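Local atomic coordinates of putative aldehyde dehydrogenase AldY (Bacillus subtilis, PDB entry 4DNG), a protein that probably catalyses the NAD-dependent oxidation of aldehydes to carboxylates and may protect the bacterium against stress from ethanol and related compounds. Residues A[33-38]-A[182-187]; A[89-94]-A[99-104]. All blocks are in the same frame, centred on the assembly; numbering follows the deposited sequence.

Contact 1 of 2, residues A[33-38]-A[182-187]; sequences SVITTA and TAISGG
Thr36 and Ile184 are the residues whose CA atoms come nearest, 9.4 Å apart, so the gap is bridged by side chains alone. Segment 33-38 belongs to a strand that turns a corner at Ile35, where the backbone (phi -80°, psi -55°) leaves the extended conformation. Residues 183-187 form the first turn of helix 183-196, widened to a pi-type turn at 184-187; Gly186 N bonds to Thr182 O at 2.8 Å, starting the helical pattern.

Ile184 carries the contact. Its CG1 branch lies opposite the carbonyl carbon, and chi2 of 154° stretches the chain out, so that CD1 leads toward the strand. This one methyl serves two neighbours. It reaches CG2 of Ile35 at 4.0 Å, an apolar touch between two branched side chains that lie aslant to each other. It also meets OG1 of Thr36 at 3.7 Å, a van der Waals contact made by a hydroxyl. An isoleucine is long enough to reach across this gap; near the corner at Ile35, the CB atoms of Ile35 and Thr36 both point toward the helix. Only 80 Å² is buried in all, and helix 83-94 adds neighbours: Met89 touches Ile184 and Arg92 touches Ile35. Thr36 also meets Glu4 and Asn7 of the N-terminal segment.

Strand 34-39 pairs antiparallel with strand 23-27, with backbone hydrogen bonds between Ile26 and both Ile35 and Thr36. Helix 183-196 connects the parallel neighbours 173-177 and 204-206. The contact thus rests an N-terminal beta hairpin on the start of a helix in a beta-alpha-beta crossover, the unit from which the Rossmann-like NAD-binding domain of aldehyde dehydrogenases is built.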
ATOM      1  N   SER A  33      13.015 -11.398  38.015  1.00 74.42           N
ATOM      2  CA  SER A  33      14.406 -11.878  37.968  1.00 73.52           C
ATOM      3  C   SER A  33      15.045 -11.571  36.619  1.00 79.11           C
ATOM      4  O   SER A  33      14.370 -11.541  35.588  1.00 72.37           O
ATOM      5  CB  SER A  33      14.486 -13.378  38.226  1.00 73.36           C
ATOM      6  OG  SER A  33      13.882 -14.088  37.160  1.00 79.37           O
ATOM      7  N   VAL A  34      16.354 -11.348  36.643  1.00 82.38           N
ATOM      8  CA  VAL A  34      17.087 -10.899  35.479  1.00 79.79           C
ATOM      9  C   VAL A  34      17.490 -12.119  34.655  1.00 85.14           C
ATOM     10  O   VAL A  34      18.224 -13.006  35.140  1.00 85.95           O
ATOM     11  CB  VAL A  34      18.349 -10.112  35.924  1.00 80.57           C
ATOM     12  CG1 VAL A  34      19.307  -9.864  34.753  1.00 73.13           C
ATOM     13  CG2 VAL A  34      17.958  -8.815  36.638  1.00 75.73           C
ATOM     14  N   ILE A  35      17.018 -12.164  33.412  1.00 75.85           N
ATOM     15  CA  ILE A  35      17.402 -13.226  32.482  1.00 69.96           C
ATOM     16  C   ILE A  35      18.782 -12.937  31.871  1.00 70.86           C
ATOM     17  O   ILE A  35      19.660 -13.792  31.916  1.00 77.02           O
ATOM     18  CB  ILE A  35      16.318 -13.430  31.400  1.00 69.73           C
ATOM     19  CG1 ILE A  35      15.003 -13.894  32.059  1.00 66.96           C
ATOM     20  CG2 ILE A  35      16.814 -14.378  30.294  1.00 67.08           C
ATOM     21  CD1 ILE A  35      13.789 -13.822  31.155  1.00 65.56           C
ATOM     22  N   THR A  36      18.928 -11.755  31.260  1.00 68.37           N
ATOM     23  CA  THR A  36      20.213 -11.120  30.939  1.00 70.59           C
ATOM     24  C   THR A  36      20.108  -9.615  31.028  1.00 74.31           C
ATOM     25  O   THR A  36      19.042  -9.037  31.290  1.00 76.62           O
ATOM     26  CB  THR A  36      20.637 -11.247  29.469  1.00 71.24           C
ATOM     27  OG1 THR A  36      19.480 -11.338  28.618  1.00 66.59           O
ATOM     28  CG2 THR A  36      21.556 -12.364  29.269  1.00 68.88           C
ATOM     29  N   THR A  37      21.235  -9.002  30.711  1.00 71.06           N
ATOM     30  CA  THR A  37      21.368  -7.568  30.558  1.00 76.51           C
ATOM     31  C   THR A  37      21.828  -7.287  29.123  1.00 70.46           C
ATOM     32  O   THR A  37      22.760  -7.908  28.610  1.00 69.48           O
ATOM     33  CB  THR A  37      22.371  -7.035  31.599  1.00 74.14           C
ATOM     34  OG1 THR A  37      21.766  -7.150  32.890  1.00 73.06           O
ATOM     35  CG2 THR A  37      22.742  -5.577  31.332  1.00 70.37           C
ATOM     36  N   ALA A  38      21.153  -6.375  28.456  1.00 67.03           N
ATOM     37  CA  ALA A  38      21.504  -6.115  27.076  1.00 72.84           C
ATOM     38  C   ALA A  38      21.887  -4.659  26.930  1.00 74.30           C
ATOM     39  O   ALA A  38      21.192  -3.769  27.446  1.00 75.94           O
ATOM     40  CB  ALA A  38      20.355  -6.471  26.147  1.00 69.25           C
ATOM     41  N   THR A 182      11.559  -8.427  25.006  1.00 63.49           N
ATOM     42  CA  THR A 182      11.432  -9.778  24.450  1.00 63.28           C
ATOM     43  C   THR A 182      12.431  -9.958  23.283  1.00 64.78           C
ATOM     44  O   THR A 182      12.110 -10.550  22.247  1.00 72.24           O
ATOM     45  CB  THR A 182       9.982 -10.032  23.982  1.00 58.82           C
ATOM     46  OG1 THR A 182       9.569  -8.917  23.209  1.00 53.36           O
ATOM     47  CG2 THR A 182       9.009 -10.128  25.169  1.00 57.73           C
ATOM     48  N   ALA A 183      13.646  -9.447  23.451  1.00 54.63           N
ATOM     49  CA  ALA A 183      14.625  -9.479  22.367  1.00 57.47           C
ATOM     50  C   ALA A 183      15.186 -10.860  22.076  1.00 67.67           C
ATOM     51  O   ALA A 183      15.669 -11.112  20.961  1.00 71.28           O
ATOM     52  CB  ALA A 183      15.757  -8.521  22.653  1.00 62.33           C
ATOM     53  N   ILE A 184      15.175 -11.737  23.081  1.00 66.50           N
ATOM     54  CA  ILE A 184      15.733 -13.062  22.895  1.00 63.29           C
ATOM     55  C   ILE A 184      14.808 -13.884  22.005  1.00 65.71           C
ATOM     56  O   ILE A 184      15.242 -14.449  21.008  1.00 65.15           O
ATOM     57  CB  ILE A 184      16.048 -13.780  24.222  1.00 62.56           C
ATOM     58  CG1 ILE A 184      17.170 -13.045  24.952  1.00 64.65           C
ATOM     59  CG2 ILE A 184      16.547 -15.190  23.963  1.00 59.01           C
ATOM     60  CD1 ILE A 184      17.152 -13.236  26.442  1.00 69.30           C
ATOM     61  N   SER A 185      13.527 -13.912  22.345  1.00 66.88           N
ATOM     62  CA  SER A 185      12.580 -14.694  21.570  1.00 63.49           C
ATOM     63  C   SER A 185      12.119 -13.948  20.343  1.00 64.88           C
ATOM     64  O   SER A 185      11.804 -14.564  19.343  1.00 70.09           O
ATOM     65  CB  SER A 185      11.393 -15.127  22.415  1.00 58.32           C
ATOM     66  OG  SER A 185      11.054 -14.112  23.297  1.00 63.25           O
ATOM     67  N   GLY A 186      12.100 -12.620  20.413  1.00 60.92           N
ATOM     68  CA  GLY A 186      11.727 -11.817  19.263  1.00 53.64           C
ATOM     69  C   GLY A 186      12.869 -11.472  18.306  1.00 58.41           C
ATOM     70  O   GLY A 186      12.627 -10.910  17.240  1.00 72.62           O
ATOM     71  N   GLY A 187      14.107 -11.796  18.659  1.00 54.70           N
ATOM     72  CA  GLY A 187      15.247 -11.431  17.805  1.00 58.36           C
ATOM     73  C   GLY A 187      16.442 -12.356  17.815  1.00 57.81           C
ATOM     74  O   GLY A 187      16.808 -12.923  16.790  1.00 57.83           O
TER

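Contact 2 of 2, residues A[89-94]-A[99-104]; sequences MIARET and IKSTIE
Ile90 and Ser101 face each other through matching first torsions. In Ile90, chi1 of -68° sets CG1 beside the backbone N and places CG2 along the flank of the second helix; in Ser101, chi1 of -61° swings OG back beside its own N, where it hydrogen-bonds to Thr97 O one turn earlier. A serine can pay for its buried hydroxyl in this way within its own helix while keeping a small profile toward the neighbour.

The CG2 methyl of Ile90 lies alongside that serine, 3.5 Å from OG and 3.8 Å from CB. Ala91 comes in beside it: its CB lies 3.7 Å from Ser101 OG. The hydroxyl is also 3.4 Å from Ala91 N, but the angle is poor and no hydrogen bond crosses between the helices. Alanine and serine are small enough to let the backbones come near, with CA atoms of Ala91 and Ser101 only 5.9 Å apart.

Helices 83-94 and 98-118 are consecutive, joined by a short linker and packed against each other at a wide angle: the local axes approach to 8.9 Å and their directions differ by 121°. Helix 156-169 packs against the same pair, meeting Ile90 through Met157 and Thr94 through Pro156.

Glu104 extends the contact along the second helix. Its OE1 passes Ile90 CG2 at 4.2 Å, a loose touch, whereas OE2 accepts hydrogen bonds from the backbone N atoms of Met157 and Asn158. A carboxylate suits that place, because amides in the first turn of a helix lack partners within the helix, and the helix end would probably favour its negative charge. Just before these amides, Phe155 takes a cation-pi contact from Lys100; it belongs to the Pro-Phe-Asn-Phe-Pro sequence, whose asparagine in related aldehyde dehydrogenases contributes to the oxyanion hole.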
ATOM      1  N   MET A  89      12.539 -20.638  27.083  1.00 68.62           N
ATOM      2  CA  MET A  89      12.965 -19.239  26.989  1.00 72.14           C
ATOM      3  C   MET A  89      11.848 -18.252  26.564  1.00 67.96           C
ATOM      4  O   MET A  89      11.732 -17.170  27.151  1.00 67.38           O
ATOM      5  CB  MET A  89      14.210 -19.099  26.111  1.00 78.91           C
ATOM      6  CG  MET A  89      14.782 -17.680  26.059  1.00 86.63           C
ATOM      7  SD  MET A  89      15.300 -16.977  27.641  1.00 85.69           S
ATOM      8  CE  MET A  89      16.625 -18.093  28.079  1.00 83.90           C
ATOM      9  N   ILE A  90      11.032 -18.629  25.571  1.00 63.94           N
ATOM     10  CA  ILE A  90       9.857 -17.828  25.202  1.00 61.31           C
ATOM     11  C   ILE A  90       8.952 -17.620  26.411  1.00 60.45           C
ATOM     12  O   ILE A  90       8.478 -16.520  26.640  1.00 60.93           O
ATOM     13  CB  ILE A  90       9.014 -18.457  24.063  1.00 62.16           C
ATOM     14  CG1 ILE A  90       9.783 -18.448  22.729  1.00 62.83           C
ATOM     15  CG2 ILE A  90       7.697 -17.705  23.891  1.00 52.17           C
ATOM     16  CD1 ILE A  90       9.253 -19.464  21.738  1.00 59.09           C
ATOM     17  N   ALA A  91       8.709 -18.686  27.167  1.00 59.09           N
ATOM     18  CA  ALA A  91       7.936 -18.586  28.391  1.00 65.75           C
ATOM     19  C   ALA A  91       8.590 -17.627  29.415  1.00 68.59           C
ATOM     20  O   ALA A  91       7.946 -16.679  29.863  1.00 65.65           O
ATOM     21  CB  ALA A  91       7.708 -19.967  28.994  1.00 69.18           C
ATOM     22  N   ARG A  92       9.867 -17.842  29.735  1.00 71.24           N
ATOM     23  CA  ARG A  92      10.565 -17.010  30.731  1.00 73.53           C
ATOM     24  C   ARG A  92      10.547 -15.524  30.387  1.00 73.89           C
ATOM     25  O   ARG A  92      10.295 -14.697  31.257  1.00 71.67           O
ATOM     26  CB  ARG A  92      12.015 -17.456  30.952  1.00 76.65           C
ATOM     27  CG  ARG A  92      12.251 -18.956  30.859  1.00 84.01           C
ATOM     28  CD  ARG A  92      13.216 -19.482  31.916  1.00 91.57           C
ATOM     29  NE  ARG A  92      14.606 -19.031  31.774  1.00 90.96           N
ATOM     30  CZ  ARG A  92      15.165 -18.066  32.505  1.00 89.90           C
ATOM     31  NH1 ARG A  92      14.442 -17.422  33.418  1.00101.39           N
ATOM     32  NH2 ARG A  92      16.441 -17.733  32.322  1.00 77.52           N
ATOM     33  N   GLU A  93      10.791 -15.192  29.121  1.00 70.19           N
ATOM     34  CA  GLU A  93      11.029 -13.792  28.731  1.00 68.87           C
ATOM     35  C   GLU A  93       9.732 -13.043  28.629  1.00 66.63           C
ATOM     36  O   GLU A  93       9.643 -11.853  28.917  1.00 67.58           O
ATOM     37  CB  GLU A  93      11.749 -13.714  27.383  1.00 60.60           C
ATOM     38  CG  GLU A  93      12.329 -12.350  27.073  1.00 61.24           C
ATOM     39  CD  GLU A  93      13.059 -12.277  25.735  1.00 72.18           C
ATOM     40  OE1 GLU A  93      12.643 -12.947  24.757  1.00 66.54           O
ATOM     41  OE2 GLU A  93      14.058 -11.527  25.650  1.00 84.09           O
ATOM     42  N   THR A  94       8.723 -13.806  28.258  1.00 66.80           N
ATOM     43  CA  THR A  94       7.498 -13.316  27.682  1.00 62.51           C
ATOM     44  C   THR A  94       6.345 -13.426  28.683  1.00 67.77           C
ATOM     45  O   THR A  94       5.369 -12.690  28.588  1.00 63.70           O
ATOM     46  CB  THR A  94       7.253 -14.145  26.405  1.00 60.91           C
ATOM     47  OG1 THR A  94       7.356 -13.313  25.240  1.00 75.49           O
ATOM     48  CG2 THR A  94       5.966 -14.827  26.414  1.00 55.77           C
ATOM     49  N   ILE A  99       2.244 -23.829  27.187  1.00 74.02           N
ATOM     50  CA  ILE A  99       1.269 -24.112  26.136  1.00 78.12           C
ATOM     51  C   ILE A  99       1.270 -23.029  25.059  1.00 74.97           C
ATOM     52  O   ILE A  99       1.416 -23.338  23.882  1.00 82.26           O
ATOM     53  CB  ILE A  99      -0.159 -24.306  26.695  1.00 81.99           C
ATOM     54  CG1 ILE A  99      -0.212 -25.527  27.632  1.00 95.22           C
ATOM     55  CG2 ILE A  99      -1.160 -24.468  25.560  1.00 77.18           C
ATOM     56  CD1 ILE A  99       0.267 -25.280  29.057  1.00 99.44           C
ATOM     57  N   LYS A 100       1.106 -21.769  25.461  1.00 72.26           N
ATOM     58  CA  LYS A 100       1.110 -20.658  24.513  1.00 68.46           C
ATOM     59  C   LYS A 100       2.444 -20.650  23.750  1.00 67.37           C
ATOM     60  O   LYS A 100       2.475 -20.435  22.539  1.00 62.86           O
ATOM     61  CB  LYS A 100       0.896 -19.311  25.223  1.00 67.52           C
ATOM     62  CG  LYS A 100       0.621 -18.171  24.255  1.00 76.29           C
ATOM     63  CD  LYS A 100       1.302 -16.857  24.608  1.00 85.11           C
ATOM     64  CE  LYS A 100       0.344 -15.861  25.250  1.00 95.34           C
ATOM     65  NZ  LYS A 100       0.506 -14.478  24.697  1.00 95.97           N
ATOM     66  N   SER A 101       3.531 -20.926  24.465  1.00 65.14           N
ATOM     67  CA  SER A 101       4.865 -20.866  23.880  1.00 67.99           C
ATOM     68  C   SER A 101       5.104 -21.968  22.860  1.00 69.86           C
ATOM     69  O   SER A 101       5.766 -21.741  21.837  1.00 63.70           O
ATOM     70  CB  SER A 101       5.923 -20.930  24.969  1.00 73.34           C
ATOM     71  OG  SER A 101       5.788 -19.839  25.863  1.00 68.45           O
ATOM     72  N   THR A 102       4.561 -23.153  23.139  1.00 66.94           N
ATOM     73  CA  THR A 102       4.702 -24.278  22.230  1.00 66.50           C
ATOM     74  C   THR A 102       4.007 -23.970  20.920  1.00 71.28           C
ATOM     75  O   THR A 102       4.545 -24.230  19.839  1.00 70.87           O
ATOM     76  CB  THR A 102       4.136 -25.551  22.849  1.00 66.04           C
ATOM     77  OG1 THR A 102       4.865 -25.837  24.048  1.00 63.89           O
ATOM     78  CG2 THR A 102       4.250 -26.745  21.868  1.00 66.45           C
ATOM     79  N   ILE A 103       2.820 -23.378  21.028  1.00 74.98           N
ATOM     80  CA  ILE A 103       2.014 -23.019  19.861  1.00 70.52           C
ATOM     81  C   ILE A 103       2.774 -21.986  19.031  1.00 69.03           C
ATOM     82  O   ILE A 103       2.847 -22.084  17.795  1.00 69.98           O
ATOM     83  CB  ILE A 103       0.618 -22.523  20.292  1.00 70.03           C
ATOM     84  CG1 ILE A 103      -0.250 -23.721  20.708  1.00 75.93           C
ATOM     85  CG2 ILE A 103      -0.060 -21.759  19.172  1.00 70.76           C
ATOM     86  CD1 ILE A 103      -1.520 -23.359  21.453  1.00 77.92           C
ATOM     87  N   GLU A 104       3.381 -21.026  19.723  1.00 68.80           N
ATOM     88  CA  GLU A 104       4.146 -19.984  19.065  1.00 68.53           C
ATOM     89  C   GLU A 104       5.374 -20.539  18.322  1.00 67.98           C
ATOM     90  O   GLU A 104       5.622 -20.161  17.153  1.00 63.23           O
ATOM     91  CB  GLU A 104       4.551 -18.892  20.047  1.00 70.65           C
ATOM     92  CG  GLU A 104       5.060 -17.661  19.320  1.00 84.81           C
ATOM     93  CD  GLU A 104       5.282 -16.450  20.211  1.00 95.11           C
ATOM     94  OE1 GLU A 104       4.651 -16.345  21.297  1.00 92.79           O
ATOM     95  OE2 GLU A 104       6.093 -15.586  19.792  1.00 94.00           O
TER

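Helix 83-94 joins the two contacts, centred 13 Å apart: it packs on helix 98-118 in contact 2 and borders contact 1. Its Glu93 connects them, with OE2 probably accepting from Ile184 N at 2.8 Å and OE1 2.5 Å from Ser185 OG in a probable hydrogen bond. Both contacts are buried, yet contact 1 is farther from the chain's centre, joins a hairpin to a helix across 144 residues, and is small and loose. Contact 2, nested inside that loop, joins sequence neighbours more closely. Neither has a hydrogen bond between its segments: contact 1 gathers around one isoleucine methyl that meets a methyl and a hydroxyl, whereas buried Ser101 and Glu104 of contact 2 bond elsewhere.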